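Local coordinates for NlpC/P60 domain-containing protein (Mycobacterium avium subsp. paratuberculosis, PDB 3GT2) that is probably a cysteine-type peptidase of the C40 family, the chain being the NlpC/P60 domain of a longer, probably membrane-associated mycobacterial antigen, at residues A77-G82 with Y135-L140. Numbering follows the deposited sequence.
Sequences AMYRVG and YMVRVL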
ATOM      1  N   ALA A  77       7.340  -9.380   0.507  1.00 21.34           N
ATOM      2  CA  ALA A  77       8.162  -9.201  -0.683  1.00 19.63           C
ATOM      3  C   ALA A  77       8.333  -7.724  -1.033  1.00 20.07           C
ATOM      4  O   ALA A  77       9.381  -7.316  -1.532  1.00 22.14           O
ATOM      5  CB  ALA A  77       7.567  -9.967  -1.872  1.00 19.94           C
HETATM    6  N   MSE A  78       7.300  -6.919  -0.788  1.00 19.24           N
HETATM    7  CA  MSE A  78       7.419  -5.478  -1.017  1.00 16.87           C
HETATM    8  C   MSE A  78       8.471  -4.868  -0.100  1.00 18.44           C
HETATM    9  O   MSE A  78       9.139  -3.903  -0.465  1.00 19.76           O
HETATM   10  CB  MSE A  78       6.079  -4.776  -0.801  1.00 14.36           C
HETATM   11  CG  MSE A  78       5.031  -5.107  -1.825  1.00 19.92           C
HETATM   12 SE   MSE A  78       3.278  -4.407  -1.326  1.00 23.46          SE
HETATM   13  CE  MSE A  78       2.260  -5.248  -2.744  1.00 19.97           C
ATOM     14  N   TYR A  79       8.611  -5.436   1.097  1.00 17.89           N
ATOM     15  CA  TYR A  79       9.561  -4.939   2.082  1.00 17.73           C
ATOM     16  C   TYR A  79      10.984  -5.111   1.578  1.00 21.46           C
ATOM     17  O   TYR A  79      11.902  -4.497   2.089  1.00 23.24           O
ATOM     18  CB  TYR A  79       9.406  -5.715   3.381  1.00 16.28           C
ATOM     19  CG  TYR A  79      10.065  -5.076   4.577  1.00 16.74           C
ATOM     20  CD1 TYR A  79       9.698  -3.800   4.997  1.00 18.31           C
ATOM     21  CD2 TYR A  79      11.035  -5.756   5.306  1.00 18.30           C
ATOM     22  CE1 TYR A  79      10.287  -3.212   6.101  1.00 21.36           C
ATOM     23  CE2 TYR A  79      11.634  -5.172   6.413  1.00 23.02           C
ATOM     24  CZ  TYR A  79      11.249  -3.899   6.804  1.00 23.64           C
ATOM     25  OH  TYR A  79      11.817  -3.295   7.898  1.00 20.32           O
ATOM     26  N   ARG A  80      11.158  -5.955   0.568  1.00 21.93           N
ATOM     27  CA  ARG A  80      12.493  -6.284   0.071  1.00 23.95           C
ATOM     28  C   ARG A  80      12.831  -5.626  -1.262  1.00 26.48           C
ATOM     29  O   ARG A  80      13.834  -5.962  -1.891  1.00 29.64           O
ATOM     30  CB  ARG A  80      12.654  -7.802  -0.032  1.00 26.63           C
ATOM     31  CG  ARG A  80      12.596  -8.494   1.325  1.00 27.26           C
ATOM     32  CD  ARG A  80      12.429  -9.999   1.173  1.00 36.19           C
ATOM     33  NE  ARG A  80      13.557 -10.594   0.465  1.00 42.30           N
ATOM     34  CZ  ARG A  80      14.726 -10.877   1.030  1.00 46.86           C
ATOM     35  NH1 ARG A  80      14.928 -10.615   2.315  1.00 46.59           N
ATOM     36  NH2 ARG A  80      15.698 -11.416   0.307  1.00 50.46           N
ATOM     37  N   VAL A  81      12.001  -4.690  -1.698  1.00 19.68           N
ATOM     38  CA  VAL A  81      12.311  -3.936  -2.905  1.00 18.83           C
ATOM     39  C   VAL A  81      12.456  -2.454  -2.575  1.00 21.00           C
ATOM     40  O   VAL A  81      12.137  -2.025  -1.470  1.00 23.49           O
ATOM     41  CB  VAL A  81      11.256  -4.139  -4.001  1.00 22.80           C
ATOM     42  CG1 VAL A  81      11.009  -5.626  -4.201  1.00 22.18           C
ATOM     43  CG2 VAL A  81       9.965  -3.419  -3.636  1.00 22.60           C
ATOM     44  N   GLY A  82      12.926  -1.679  -3.537  1.00 21.06           N
ATOM     45  CA  GLY A  82      13.050  -0.249  -3.356  1.00 20.22           C
ATOM     46  C   GLY A  82      14.111   0.165  -2.353  1.00 24.86           C
ATOM     47  O   GLY A  82      15.070  -0.567  -2.091  1.00 26.06           O
ATOM     48  N   TYR A 135      11.573  -0.115   9.243  1.00 16.91           N
ATOM     49  CA  TYR A 135      11.813   0.763   8.106  1.00 13.43           C
ATOM     50  C   TYR A 135      10.572   0.924   7.261  1.00 15.63           C
ATOM     51  O   TYR A 135       9.695   0.052   7.242  1.00 16.62           O
ATOM     52  CB  TYR A 135      12.916   0.216   7.207  1.00 13.16           C
ATOM     53  CG  TYR A 135      14.254   0.131   7.880  1.00 14.80           C
ATOM     54  CD1 TYR A 135      15.001   1.274   8.114  1.00 19.02           C
ATOM     55  CD2 TYR A 135      14.770  -1.091   8.273  1.00 18.55           C
ATOM     56  CE1 TYR A 135      16.237   1.203   8.729  1.00 22.18           C
ATOM     57  CE2 TYR A 135      16.011  -1.178   8.885  1.00 22.19           C
ATOM     58  CZ  TYR A 135      16.735  -0.024   9.108  1.00 26.32           C
ATOM     59  OH  TYR A 135      17.961  -0.090   9.717  1.00 28.34           O
HETATM   60  N   MSE A 136      10.504   2.046   6.559  1.00 16.02           N
HETATM   61  CA  MSE A 136       9.534   2.197   5.493  1.00 16.07           C
HETATM   62  C   MSE A 136      10.246   1.993   4.156  1.00 16.68           C
HETATM   63  O   MSE A 136      11.470   1.851   4.125  1.00 19.30           O
HETATM   64  CB  MSE A 136       8.844   3.560   5.593  1.00 18.95           C
HETATM   65  CG  MSE A 136       8.031   3.647   6.858  1.00 23.72           C
HETATM   66 SE   MSE A 136       7.321   5.399   7.241  1.00 29.43          SE
HETATM   67  CE  MSE A 136       6.337   5.737   5.579  1.00 19.04           C
ATOM     68  N   VAL A 137       9.492   1.946   3.061  1.00 14.20           N
ATOM     69  CA  VAL A 137      10.082   1.650   1.755  1.00 13.75           C
ATOM     70  C   VAL A 137       9.621   2.660   0.725  1.00 18.37           C
ATOM     71  O   VAL A 137       8.425   2.947   0.614  1.00 20.24           O
ATOM     72  CB  VAL A 137       9.710   0.229   1.257  1.00 20.21           C
ATOM     73  CG1 VAL A 137      10.185   0.016  -0.189  1.00 18.40           C
ATOM     74  CG2 VAL A 137      10.289  -0.827   2.191  1.00 19.65           C
ATOM     75  N   ARG A 138      10.575   3.210  -0.016  1.00 15.63           N
ATOM     76  CA  ARG A 138      10.257   4.099  -1.127  1.00 16.56           C
ATOM     77  C   ARG A 138      10.468   3.383  -2.454  1.00 20.69           C
ATOM     78  O   ARG A 138      11.525   2.803  -2.688  1.00 18.97           O
ATOM     79  CB  ARG A 138      11.127   5.351  -1.047  1.00 15.58           C
ATOM     80  CG  ARG A 138      10.895   6.364  -2.157  1.00 17.70           C
ATOM     81  CD  ARG A 138      11.549   7.688  -1.773  1.00 19.71           C
ATOM     82  NE  ARG A 138      11.025   8.172  -0.494  1.00 24.27           N
ATOM     83  CZ  ARG A 138      11.663   9.017   0.312  1.00 27.97           C
ATOM     84  NH1 ARG A 138      12.861   9.481  -0.022  1.00 25.70           N
ATOM     85  NH2 ARG A 138      11.105   9.402   1.455  1.00 25.55           N
ATOM     86  N   VAL A 139       9.459   3.405  -3.321  1.00 16.91           N
ATOM     87  CA  VAL A 139       9.603   2.765  -4.624  1.00 22.80           C
ATOM     88  C   VAL A 139       9.469   3.756  -5.770  1.00 30.15           C
ATOM     89  O   VAL A 139       9.742   3.417  -6.921  1.00 35.64           O
ATOM     90  CB  VAL A 139       8.600   1.603  -4.820  1.00 27.00           C
ATOM     91  CG1 VAL A 139       8.897   0.469  -3.845  1.00 28.30           C
ATOM     92  CG2 VAL A 139       7.159   2.089  -4.659  1.00 25.43           C
ATOM     93  N   LEU A 140       9.036   4.972  -5.460  1.00 28.32           N
ATOM     94  CA  LEU A 140       8.901   6.009  -6.477  1.00 29.60           C
ATOM     95  C   LEU A 140      10.090   6.963  -6.440  1.00 37.77           C
ATOM     96  O   LEU A 140      10.713   7.220  -7.467  1.00 45.17           O
ATOM     97  CB  LEU A 140       7.585   6.773  -6.302  1.00 30.25           C
ATOM     98  CG  LEU A 140       6.314   5.945  -6.535  1.00 35.95           C
ATOM     99  CD1 LEU A 140       5.060   6.695  -6.103  1.00 37.92           C
ATOM    100  CD2 LEU A 140       6.202   5.504  -7.995  1.00 37.94           C
TER
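With CG anti to its backbone N (chi1 -165°), Y79 turns its ring edge and OH to Y135, while V137, whose CB points toward 77-82, holds CG1 anti to its backbone N (chi1 173°) and so brings both methyls against the turn. Y79 OH accepts a weak, bent hydrogen bond from Y135 N (3.5 Å, 143° at the hydrogen) and lies at the edge of the Y135 ring, 3.7 Å from Y135 CD2. On the Y79 ring, CE1 meets Y135 O in plane at 3.5 Å, and Y79 CD1 touches V137 CG2 obliquely at 4.1 Å. V137 packs against carbonyls of the type I turn M78-V81, its CG1 pressed tightly against V81 O (3.1 Å) and near M78 O, its CG2 near Y79 O. Beyond it, V81 CG2 meets V139 CG1 at 4.0 Å. G82, at positive phi, passes close over the strand, with a CA-H...O contact from G82 CA to R138 O (3.5 Å). Within the NlpC/P60 domain the contact joins the turn between helix 75-78 and strand 83-85 to strand 136-138, the antiparallel partner of 83-85. F97 of strand 95-98 packs edge-to-face with Y79 and also touches V137, K84 adds a cation-pi contact to Y79, and helix 56-65 receives M78 and V139.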